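Local coordinates for protein malate dehydrogenase (Entamoeba histolytica, PDB 3I0P) that probably catalyses the reversible, NAD-dependent oxidation of malate to oxaloacetate, at residues F17-L22 against N31-R36; G169-E174 against N298-N303; N146-V151 against H269-K274; V116-S121 against H284-I289. All blocks are in the same frame, centred on the assembly; numbering follows the deposited sequence.

From the N terminus, interaction 1 comes first and closes a short loop by folding helix 11-24 against helix 29-45; it is complete before any other contact begins. Three long closures follow. Interaction 4 opens in strand 113-121, interaction 3 in the loop after strand 139-145, and interaction 2 at the end of strand 166-170. Interaction 3 closes first, setting helix 269-277 against that loop, so it lies wholly within the span of interaction 4, which closes on strand 282-290. Interaction 2 closes last, on helix 297-312, and crosses both. Interaction 4 joins neighbouring strands of the mixed sheet, interaction 2 ties that sheet to a helix, and both touch the second subunit.

Interaction 1: residues F17-L22 against N31-R36; sequences FMYQVL and NARMVR
Tyr19 and Arg36 decide the shape of this contact. Tyr19 has CG anti to its backbone N (chi1 167°), which brings CD1 of the ring to Ala32 CB, at 3.7 Å. Further out, Tyr19 CE1 lies 3.8 Å from Arg33 CG; these two side chains run alongside each other, and their polar ends converge on Glu29, which is hydrogen-bonded to Tyr19 OH and forms a salt bridge with Arg33 NH2. Arg36 meets the root of the Tyr19 side chain. Its CG sits in the crowded position between backbone N and carbonyl carbon (chi1 78°), and a further bend at chi2 folds the chain back until NH1 is 3.3 Å from Tyr19 CB, the two side chains crossing obliquely, their planes neither parallel nor perpendicular. The inner layer is apolar. Leu22 sets CB against Ala32 CB at 3.8 Å and pushes CD1 toward Val35 CG1, while Met18 lies beside the aliphatic root of Arg36 and also packs on Phe55 of helix 55-64. Ala32 CB sits between Tyr19 and Leu22, and the segment axes approach to 8.9 Å. With directions 142° apart and a short connection, helices 11-24 and 29-45 form an antiparallel helical hairpin.

Interaction 2: residues G169-E174 against N298-N303; sequences GIPSDE and NEFKKN
Phe300 has CG anti to its backbone N (chi1 170°), which swings the ring off the helix toward the chain leaving strand 166-170, while Lys301, with CG anti to its carbonyl carbon (chi1 -71°) and an extended chain beyond, passes its first methylenes over Ser172 before its end leads away. Ile170 presents CG2, also anti to its backbone N, to the edge of the Phe300 ring, 3.6 Å from CZ and close to the ring plane. Pro171 adds its own ring obliquely, CD lying 4.1 Å from Phe300 CE2. The Lys301 methylenes cover the next peptide, with CD 3.3 Å from Ser172 O. Two residues past the strand, an ST turn follows: Ser172, whose CB points away from the helix, uses OG to accept the Glu174 N-H at 3.3 Å, nearly straight at 163°. Within the turn, Asp173 lies beside the Lys301 backbone, its CB 3.5 Å from Lys301 O. The carboxylate OD2 reaches Lys302 CA at 3.5 Å, whereas OD1 has its salt bridge with Arg309 further along helix 297-312, and Lys302 NZ turns instead to Asp306. Ile170 and Phe300 also pack against Ile256 and Cys260 of the second subunit, respectively.

Interaction 3: residues N146-V151 against H269-K274; sequences NARSSV and HIEEEK
Arg148 and Glu271 run alongside each other in the same direction, with guanidinium and carboxylate planes only 21° apart. The two flat groups are layered rather than set end to end: Glu271 OE1 sits over one face of the guanidinium, offset toward its rim, 3.1 Å from Arg148 NH2. OE1 is almost as near the middle of the cation, 3.2 Å from Arg148 CZ. No N-H points at the oxygen, so this salt bridge is held by charge alone. Arg148 gets there with CG in the crowded position between backbone N and carbonyl carbon (chi1 75°) and a bend at chi3; Glu271 has CG anti to its backbone N and folds at chi2. Glu271 OE2 lies close to Glu275 OE2, a pairing of like charges that might raise the affinity of one of them for a proton, whereas the nearby arginine should oppose this.

Beside the ion pair, Ile270 points its CD1 tip against the loop backbone, 3.3 Å from Ala147 O. Asn146 crosses this tip obliquely, its CG 3.9 Å from Ile270 CD1. The Asn146 amide is fixed from elsewhere: OD1 accepts from Gly283 N, and ND2 donates to Asn265 O and Glu255 OE1. Ala147, whose CB points away from helix 269-277, touches the bound NAD. The segment leaving strand 139-145 is thus part of a loop that lines the NAD pocket, backed by helix 269-277.

Interaction 4: residues V116-S121 against H284-I289; sequences VVVRNS and HFFIAI
Ser121 OG is gripped twice: by His284 NE2 at 2.9 Å and by Asn96 ND2 of helix 93-111. With OG anti to the backbone N (chi1 -171°), the hydroxyl meets the imidazole at its edge, near the ring plane. The imidazole is itself well fixed, since ND1 bonds to Thr145 OG1, NE2 has a weak second bond to Thr122 O, and Phe124 stacks on the ring. The His284 side chain lies about 7 Å from the bound NAD.

The chain changes direction at Asn120, and a G1 bulge opposite Leu282 goes with Ser121 reaching the histidine. Before it, residues 116-119 pair antiparallel with strand 282-290 in the mixed sheet. Val116 and Phe286 form a hydrogen-bonded pair, with Val116 N donating to Phe286 O at 2.9 Å and a more bent return bond (137°). Val118 and His284 form the next, Val118 N reaching His284 O at 2.8 Å; in return His284 N approaches Val118 O from above the carbonyl plane, at 3.1 Å.

On the face with His284, Val118 CG2 touches the edge of the Phe286 ring in its plane, 4.0 Å from CE2, and helix 93-111 covers this side. On the other face, Val117 CG1 rests 3.9 Å from Phe285 CB in the non-hydrogen-bonded pair. Helix 244-259 packs on Phe285 there, while Phe294 of the second subunit packs on Val117.

Interaction 1: residues F17-L22 against N31-R36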
# COMPACT_ATOMS: atom_id res chain seq x y z
N PHE A 17 -3.45 -30.77 17.76
CA PHE A 17 -3.31 -30.41 19.17
C PHE A 17 -4.02 -29.10 19.43
O PHE A 17 -4.74 -28.96 20.41
CB PHE A 17 -1.84 -30.28 19.55
CG PHE A 17 -1.62 -29.78 20.95
CD1 PHE A 17 -1.83 -30.61 22.05
CD2 PHE A 17 -1.20 -28.47 21.17
CE1 PHE A 17 -1.62 -30.15 23.35
CE2 PHE A 17 -0.99 -27.99 22.47
CZ PHE A 17 -1.20 -28.83 23.57
N MET A 18 -3.81 -28.15 18.52
CA MET A 18 -4.37 -26.82 18.62
C MET A 18 -5.90 -26.91 18.62
O MET A 18 -6.58 -26.27 19.41
CB MET A 18 -3.85 -25.98 17.46
CG MET A 18 -3.34 -24.63 17.86
SD MET A 18 -1.85 -24.04 17.03
CE MET A 18 -2.13 -24.49 15.31
N TYR A 19 -6.42 -27.77 17.75
CA TYR A 19 -7.84 -27.97 17.59
C TYR A 19 -8.48 -28.66 18.80
O TYR A 19 -9.59 -28.32 19.20
CB TYR A 19 -8.07 -28.75 16.30
CG TYR A 19 -9.43 -29.35 16.07
CD1 TYR A 19 -10.52 -28.55 15.71
CD2 TYR A 19 -9.62 -30.72 16.16
CE1 TYR A 19 -11.79 -29.11 15.49
CE2 TYR A 19 -10.88 -31.30 15.94
CZ TYR A 19 -11.95 -30.49 15.60
OH TYR A 19 -13.17 -31.06 15.37
N GLN A 20 -7.77 -29.62 19.40
CA GLN A 20 -8.28 -30.30 20.59
C GLN A 20 -8.29 -29.36 21.80
O GLN A 20 -9.27 -29.33 22.55
CB GLN A 20 -7.52 -31.59 20.91
CG GLN A 20 -7.58 -32.68 19.82
CD GLN A 20 -8.99 -33.18 19.49
OE1 GLN A 20 -9.87 -33.28 20.35
NE2 GLN A 20 -9.20 -33.51 18.21
N VAL A 21 -7.22 -28.59 21.98
CA VAL A 21 -7.16 -27.67 23.11
C VAL A 21 -8.23 -26.56 23.01
O VAL A 21 -8.78 -26.11 24.03
CB VAL A 21 -5.74 -27.07 23.30
CG1 VAL A 21 -5.71 -26.12 24.49
CG2 VAL A 21 -4.73 -28.18 23.50
N LEU A 22 -8.53 -26.15 21.78
CA LEU A 22 -9.55 -25.12 21.55
C LEU A 22 -10.95 -25.64 21.84
O LEU A 22 -11.81 -24.90 22.31
CB LEU A 22 -9.45 -24.57 20.13
CG LEU A 22 -8.34 -23.56 19.83
CD1 LEU A 22 -8.04 -23.49 18.33
CD2 LEU A 22 -8.69 -22.19 20.39
N ASN A 31 -15.41 -22.86 14.84
CA ASN A 31 -14.46 -21.84 15.30
C ASN A 31 -13.07 -22.41 15.56
O ASN A 31 -12.07 -21.83 15.14
CB ASN A 31 -14.98 -21.12 16.54
CG ASN A 31 -16.07 -20.09 16.24
OD1 ASN A 31 -16.56 -19.99 15.10
ND2 ASN A 31 -16.45 -19.32 17.26
N ALA A 32 -13.00 -23.56 16.25
CA ALA A 32 -11.71 -24.20 16.51
C ALA A 32 -10.98 -24.50 15.20
O ALA A 32 -9.78 -24.31 15.11
CB ALA A 32 -11.88 -25.48 17.32
N ARG A 33 -11.73 -24.94 14.18
CA ARG A 33 -11.16 -25.23 12.87
C ARG A 33 -10.65 -23.99 12.14
O ARG A 33 -9.54 -24.00 11.59
CB ARG A 33 -12.15 -26.01 12.00
CG ARG A 33 -11.94 -27.51 12.05
CD ARG A 33 -12.86 -28.25 11.09
NE ARG A 33 -14.26 -28.07 11.44
CZ ARG A 33 -15.20 -27.64 10.60
NH1 ARG A 33 -14.91 -27.35 9.33
NH2 ARG A 33 -16.46 -27.53 11.03
N MET A 34 -11.44 -22.92 12.13
CA MET A 34 -11.04 -21.69 11.47
C MET A 34 -9.76 -21.13 12.09
O MET A 34 -8.84 -20.77 11.38
CB MET A 34 -12.17 -20.65 11.50
CG MET A 34 -13.36 -20.99 10.60
SD MET A 34 -14.62 -19.69 10.64
CE MET A 34 -15.80 -20.27 9.41
N VAL A 35 -9.72 -21.11 13.43
CA VAL A 35 -8.59 -20.57 14.19
C VAL A 35 -7.32 -21.39 14.05
O VAL A 35 -6.24 -20.83 13.86
CB VAL A 35 -8.96 -20.44 15.69
CG1 VAL A 35 -7.73 -20.15 16.56
CG2 VAL A 35 -10.02 -19.37 15.86
N ARG A 36 -7.43 -22.71 14.13
CA ARG A 36 -6.25 -23.54 14.03
C ARG A 36 -5.70 -23.53 12.60
O ARG A 36 -4.49 -23.58 12.42
CB ARG A 36 -6.51 -24.96 14.56
CG ARG A 36 -7.27 -25.88 13.63
CD ARG A 36 -6.34 -26.68 12.74
NE ARG A 36 -7.12 -27.42 11.75
CZ ARG A 36 -7.59 -28.65 11.95
NH1 ARG A 36 -7.36 -29.28 13.08
NH2 ARG A 36 -8.29 -29.25 11.00

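Interaction 2: residues G169-E174 against N298-N303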
# COMPACT_ATOMS: atom_id res chain seq x y z
N GLY A 169 -3.00 -10.62 -1.79
CA GLY A 169 -2.89 -11.93 -2.44
C GLY A 169 -3.35 -11.86 -3.89
O GLY A 169 -4.44 -11.39 -4.17
N ILE A 170 -2.50 -12.32 -4.80
CA ILE A 170 -2.80 -12.23 -6.23
C ILE A 170 -2.55 -13.58 -6.91
O ILE A 170 -1.46 -14.15 -6.76
CB ILE A 170 -1.96 -11.12 -6.92
CG1 ILE A 170 -2.38 -9.73 -6.40
CG2 ILE A 170 -2.07 -11.22 -8.45
CD1 ILE A 170 -1.40 -8.63 -6.66
N PRO A 171 -3.55 -14.09 -7.65
CA PRO A 171 -3.38 -15.36 -8.36
C PRO A 171 -2.15 -15.36 -9.28
O PRO A 171 -1.81 -14.33 -9.88
CB PRO A 171 -4.66 -15.48 -9.18
CG PRO A 171 -5.66 -14.71 -8.42
CD PRO A 171 -4.92 -13.56 -7.81
N SER A 172 -1.48 -16.51 -9.35
CA SER A 172 -0.22 -16.65 -10.09
C SER A 172 -0.27 -17.95 -10.89
O SER A 172 -1.08 -18.84 -10.59
CB SER A 172 0.93 -16.68 -9.09
OG SER A 172 2.18 -16.79 -9.75
N ASP A 173 0.58 -18.08 -11.91
CA ASP A 173 0.63 -19.34 -12.67
C ASP A 173 1.74 -20.22 -12.15
O ASP A 173 2.04 -21.27 -12.71
CB ASP A 173 0.73 -19.12 -14.19
CG ASP A 173 2.13 -18.70 -14.65
OD1 ASP A 173 2.97 -18.28 -13.83
OD2 ASP A 173 2.39 -18.77 -15.88
N GLU A 174 2.36 -19.77 -11.06
CA GLU A 174 3.39 -20.53 -10.38
C GLU A 174 2.75 -21.43 -9.31
O GLU A 174 1.53 -21.49 -9.19
CB GLU A 174 4.40 -19.57 -9.77
CG GLU A 174 4.91 -18.55 -10.76
CD GLU A 174 6.01 -17.69 -10.19
OE1 GLU A 174 5.73 -16.93 -9.24
OE2 GLU A 174 7.15 -17.76 -10.71
N ASN A 298 -6.46 -17.57 -16.42
CA ASN A 298 -5.18 -18.20 -16.75
C ASN A 298 -4.27 -17.26 -17.52
O ASN A 298 -3.05 -17.30 -17.35
CB ASN A 298 -5.38 -19.51 -17.52
CG ASN A 298 -5.92 -20.61 -16.63
OD1 ASN A 298 -5.33 -20.93 -15.59
ND2 ASN A 298 -7.05 -21.18 -17.02
N GLU A 299 -4.87 -16.42 -18.35
CA GLU A 299 -4.12 -15.42 -19.10
C GLU A 299 -3.54 -14.40 -18.11
O GLU A 299 -2.38 -14.01 -18.24
CB GLU A 299 -5.02 -14.76 -20.15
CG GLU A 299 -4.42 -14.69 -21.55
CD GLU A 299 -5.16 -13.68 -22.44
OE1 GLU A 299 -6.36 -13.92 -22.73
OE2 GLU A 299 -4.54 -12.65 -22.84
N PHE A 300 -4.35 -14.02 -17.11
CA PHE A 300 -3.91 -13.16 -16.01
C PHE A 300 -2.83 -13.81 -15.13
O PHE A 300 -1.81 -13.18 -14.83
CB PHE A 300 -5.10 -12.74 -15.14
CG PHE A 300 -4.72 -12.06 -13.85
CD1 PHE A 300 -4.71 -10.67 -13.75
CD2 PHE A 300 -4.38 -12.81 -12.72
CE1 PHE A 300 -4.37 -10.03 -12.56
CE2 PHE A 300 -4.03 -12.18 -11.53
CZ PHE A 300 -4.02 -10.78 -11.45
N LYS A 301 -3.07 -15.06 -14.72
CA LYS A 301 -2.05 -15.81 -13.97
C LYS A 301 -0.71 -15.83 -14.70
O LYS A 301 0.35 -15.68 -14.07
CB LYS A 301 -2.48 -17.24 -13.70
CG LYS A 301 -3.59 -17.40 -12.68
CD LYS A 301 -3.84 -18.88 -12.46
CE LYS A 301 -5.11 -19.12 -11.71
NZ LYS A 301 -5.12 -20.52 -11.22
N LYS A 302 -0.76 -16.01 -16.01
CA LYS A 302 0.41 -16.03 -16.88
C LYS A 302 1.16 -14.69 -16.84
O LYS A 302 2.39 -14.64 -16.72
CB LYS A 302 -0.05 -16.39 -18.31
CG LYS A 302 0.90 -16.01 -19.44
CD LYS A 302 1.49 -17.23 -20.14
CE LYS A 302 2.22 -16.81 -21.42
NZ LYS A 302 3.45 -15.98 -21.16
N ASN A 303 0.41 -13.59 -16.92
CA ASN A 303 0.98 -12.26 -16.89
C ASN A 303 1.73 -11.99 -15.56
O ASN A 303 2.86 -11.48 -15.57
CB ASN A 303 -0.12 -11.24 -17.17
CG ASN A 303 0.40 -9.90 -17.69
OD1 ASN A 303 -0.36 -9.12 -18.26
ND2 ASN A 303 1.68 -9.61 -17.47

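Interaction 3: residues N146-V151 against H269-K274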
# COMPACT_ATOMS: atom_id res chain seq x y z
N ASN A 146 -6.04 -3.11 12.32
CA ASN A 146 -5.30 -2.24 13.23
C ASN A 146 -4.85 -3.03 14.45
O ASN A 146 -5.21 -4.20 14.60
CB ASN A 146 -6.05 -0.94 13.58
CG ASN A 146 -7.43 -1.15 14.20
OD1 ASN A 146 -7.87 -2.28 14.47
ND2 ASN A 146 -8.12 -0.04 14.45
N ALA A 147 -4.02 -2.42 15.29
CA ALA A 147 -3.48 -3.07 16.47
C ALA A 147 -3.15 -2.00 17.51
O ALA A 147 -3.20 -0.81 17.19
CB ALA A 147 -2.23 -3.87 16.11
N ARG A 148 -2.84 -2.41 18.74
CA ARG A 148 -2.50 -1.46 19.80
C ARG A 148 -1.30 -0.58 19.42
O ARG A 148 -0.38 -1.04 18.73
CB ARG A 148 -2.24 -2.17 21.13
CG ARG A 148 -0.91 -2.90 21.24
CD ARG A 148 -0.73 -3.53 22.62
NE ARG A 148 -0.49 -2.53 23.67
CZ ARG A 148 -0.12 -2.82 24.92
NH1 ARG A 148 0.04 -4.09 25.30
NH2 ARG A 148 0.08 -1.84 25.80
N SER A 149 -1.32 0.67 19.87
CA SER A 149 -0.25 1.63 19.61
C SER A 149 1.15 1.08 19.92
O SER A 149 1.42 0.62 21.04
CB SER A 149 -0.49 2.91 20.39
OG SER A 149 -1.82 3.35 20.20
N SER A 150 2.01 1.12 18.92
CA SER A 150 3.41 0.74 19.05
C SER A 150 4.32 1.58 18.14
O SER A 150 5.53 1.61 18.34
CB SER A 150 3.59 -0.75 18.72
OG SER A 150 3.44 -0.98 17.32
N VAL A 151 3.72 2.24 17.15
CA VAL A 151 4.45 2.95 16.10
C VAL A 151 4.27 4.47 16.19
O VAL A 151 3.14 4.97 16.36
CB VAL A 151 4.06 2.41 14.68
CG1 VAL A 151 4.85 3.11 13.56
CG2 VAL A 151 4.24 0.90 14.59
N HIS A 269 -7.11 4.22 21.61
CA HIS A 269 -8.35 3.68 22.18
C HIS A 269 -8.36 2.17 22.32
O HIS A 269 -9.09 1.63 23.15
CB HIS A 269 -9.58 4.13 21.39
CG HIS A 269 -9.75 5.62 21.35
ND1 HIS A 269 -10.48 6.31 22.28
CD2 HIS A 269 -9.29 6.54 20.47
CE1 HIS A 269 -10.47 7.60 21.99
NE2 HIS A 269 -9.75 7.77 20.89
N ILE A 270 -7.57 1.46 21.52
CA ILE A 270 -7.51 0.01 21.64
C ILE A 270 -7.04 -0.39 23.05
O ILE A 270 -7.75 -1.09 23.77
CB ILE A 270 -6.66 -0.66 20.51
CG1 ILE A 270 -7.32 -0.44 19.15
CG2 ILE A 270 -6.52 -2.16 20.78
CD1 ILE A 270 -6.40 -0.61 17.95
N GLU A 271 -5.85 0.09 23.44
CA GLU A 271 -5.28 -0.18 24.75
C GLU A 271 -6.12 0.41 25.89
O GLU A 271 -6.38 -0.26 26.90
CB GLU A 271 -3.84 0.31 24.82
CG GLU A 271 -3.18 0.29 26.20
CD GLU A 271 -3.12 -1.11 26.83
OE1 GLU A 271 -2.96 -2.11 26.09
OE2 GLU A 271 -3.22 -1.19 28.08
N GLU A 272 -6.55 1.66 25.71
CA GLU A 272 -7.38 2.36 26.70
C GLU A 272 -8.68 1.62 27.04
O GLU A 272 -9.03 1.52 28.22
CB GLU A 272 -7.67 3.80 26.26
CG GLU A 272 -6.48 4.72 26.45
CD GLU A 272 -6.69 6.13 25.90
OE1 GLU A 272 -7.86 6.55 25.69
OE2 GLU A 272 -5.67 6.82 25.67
N GLU A 273 -9.37 1.11 26.02
CA GLU A 273 -10.61 0.35 26.23
C GLU A 273 -10.36 -1.07 26.77
O GLU A 273 -11.26 -1.65 27.39
CB GLU A 273 -11.46 0.30 24.95
CG GLU A 273 -11.97 1.64 24.46
CD GLU A 273 -12.86 2.37 25.46
OE1 GLU A 273 -13.99 1.91 25.71
OE2 GLU A 273 -12.42 3.41 25.98
N LYS A 274 -9.16 -1.61 26.53
CA LYS A 274 -8.75 -2.89 27.13
C LYS A 274 -8.52 -2.72 28.64
O LYS A 274 -8.82 -3.62 29.43
CB LYS A 274 -7.52 -3.48 26.44
CG LYS A 274 -6.87 -4.70 27.15
CD LYS A 274 -5.59 -4.31 27.89
CE LYS A 274 -5.42 -5.01 29.25
NZ LYS A 274 -4.58 -6.23 29.24

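Interaction 4: residues V116-S121 against H284-I289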
# COMPACT_ATOMS: atom_id res chain seq x y z
N VAL A 116 -15.74 -6.34 3.00
CA VAL A 116 -16.36 -6.58 4.28
C VAL A 116 -15.46 -6.00 5.33
O VAL A 116 -14.26 -6.24 5.31
CB VAL A 116 -16.60 -8.07 4.52
CG1 VAL A 116 -17.02 -8.33 5.94
CG2 VAL A 116 -17.67 -8.58 3.56
N VAL A 117 -16.04 -5.20 6.23
CA VAL A 117 -15.28 -4.64 7.36
C VAL A 117 -15.78 -5.19 8.70
O VAL A 117 -16.93 -5.62 8.81
CB VAL A 117 -15.25 -3.09 7.35
CG1 VAL A 117 -14.52 -2.58 6.11
CG2 VAL A 117 -16.65 -2.50 7.43
N VAL A 118 -14.90 -5.19 9.69
CA VAL A 118 -15.22 -5.78 10.99
C VAL A 118 -14.86 -4.82 12.11
O VAL A 118 -13.79 -4.20 12.08
CB VAL A 118 -14.46 -7.12 11.22
CG1 VAL A 118 -14.83 -7.73 12.55
CG2 VAL A 118 -14.73 -8.11 10.08
N ARG A 119 -15.77 -4.69 13.08
CA ARG A 119 -15.48 -4.05 14.38
C ARG A 119 -15.63 -5.06 15.54
O ARG A 119 -16.20 -6.14 15.37
CB ARG A 119 -16.40 -2.84 14.61
CG ARG A 119 -17.83 -3.18 15.01
CD ARG A 119 -18.54 -2.03 15.76
NE ARG A 119 -19.97 -2.29 15.84
CZ ARG A 119 -20.89 -1.79 15.01
NH1 ARG A 119 -20.57 -0.95 14.03
NH2 ARG A 119 -22.17 -2.12 15.18
N ASN A 120 -15.10 -4.68 16.71
CA ASN A 120 -15.26 -5.48 17.94
C ASN A 120 -14.78 -6.93 17.72
O ASN A 120 -15.48 -7.90 17.99
CB ASN A 120 -16.71 -5.37 18.46
CG ASN A 120 -16.98 -6.19 19.74
OD1 ASN A 120 -16.14 -6.32 20.63
ND2 ASN A 120 -18.18 -6.75 19.83
N SER A 121 -13.56 -7.03 17.20
CA SER A 121 -12.91 -8.31 16.94
C SER A 121 -11.61 -8.40 17.74
O SER A 121 -11.28 -7.49 18.51
CB SER A 121 -12.63 -8.46 15.44
OG SER A 121 -12.17 -9.77 15.13
N HIS A 284 -10.87 -4.81 11.31
CA HIS A 284 -10.25 -5.46 10.16
C HIS A 284 -11.01 -5.04 8.90
O HIS A 284 -12.19 -4.70 8.97
CB HIS A 284 -10.37 -6.99 10.22
CG HIS A 284 -10.12 -7.61 11.57
ND1 HIS A 284 -9.02 -7.30 12.35
CD2 HIS A 284 -10.79 -8.58 12.23
CE1 HIS A 284 -9.05 -8.04 13.45
NE2 HIS A 284 -10.10 -8.83 13.40
N PHE A 285 -10.34 -5.11 7.75
CA PHE A 285 -11.01 -4.98 6.45
C PHE A 285 -10.55 -6.06 5.48
O PHE A 285 -9.42 -6.55 5.58
CB PHE A 285 -10.79 -3.60 5.83
CG PHE A 285 -9.38 -3.36 5.35
CD1 PHE A 285 -9.06 -3.54 4.01
CD2 PHE A 285 -8.39 -2.93 6.23
CE1 PHE A 285 -7.75 -3.31 3.54
CE2 PHE A 285 -7.09 -2.70 5.78
CZ PHE A 285 -6.77 -2.88 4.44
N PHE A 286 -11.44 -6.42 4.55
CA PHE A 286 -11.18 -7.47 3.57
C PHE A 286 -11.79 -7.09 2.24
O PHE A 286 -13.00 -6.88 2.14
CB PHE A 286 -11.76 -8.81 4.05
CG PHE A 286 -11.32 -9.19 5.43
CD1 PHE A 286 -10.08 -9.80 5.63
CD2 PHE A 286 -12.13 -8.94 6.52
CE1 PHE A 286 -9.66 -10.15 6.89
CE2 PHE A 286 -11.72 -9.29 7.80
CZ PHE A 286 -10.46 -9.89 7.98
N ILE A 287 -10.93 -7.01 1.22
CA ILE A 287 -11.34 -6.65 -0.13
C ILE A 287 -11.06 -7.82 -1.07
O ILE A 287 -9.99 -8.41 -1.02
CB ILE A 287 -10.59 -5.39 -0.64
CG1 ILE A 287 -10.91 -4.18 0.23
CG2 ILE A 287 -10.92 -5.09 -2.12
CD1 ILE A 287 -10.20 -2.92 -0.24
N ALA A 288 -12.03 -8.14 -1.92
CA ALA A 288 -11.86 -9.15 -2.96
C ALA A 288 -12.27 -8.60 -4.34
O ALA A 288 -13.33 -7.99 -4.49
CB ALA A 288 -12.66 -10.38 -2.62
N ILE A 289 -11.41 -8.81 -5.32
CA ILE A 289 -11.64 -8.33 -6.68
C ILE A 289 -11.64 -9.53 -7.62
O ILE A 289 -10.66 -10.26 -7.71
CB ILE A 289 -10.53 -7.34 -7.13
CG1 ILE A 289 -10.58 -6.07 -6.29
CG2 ILE A 289 -10.65 -7.02 -8.63
CD1 ILE A 289 -9.29 -5.34 -6.26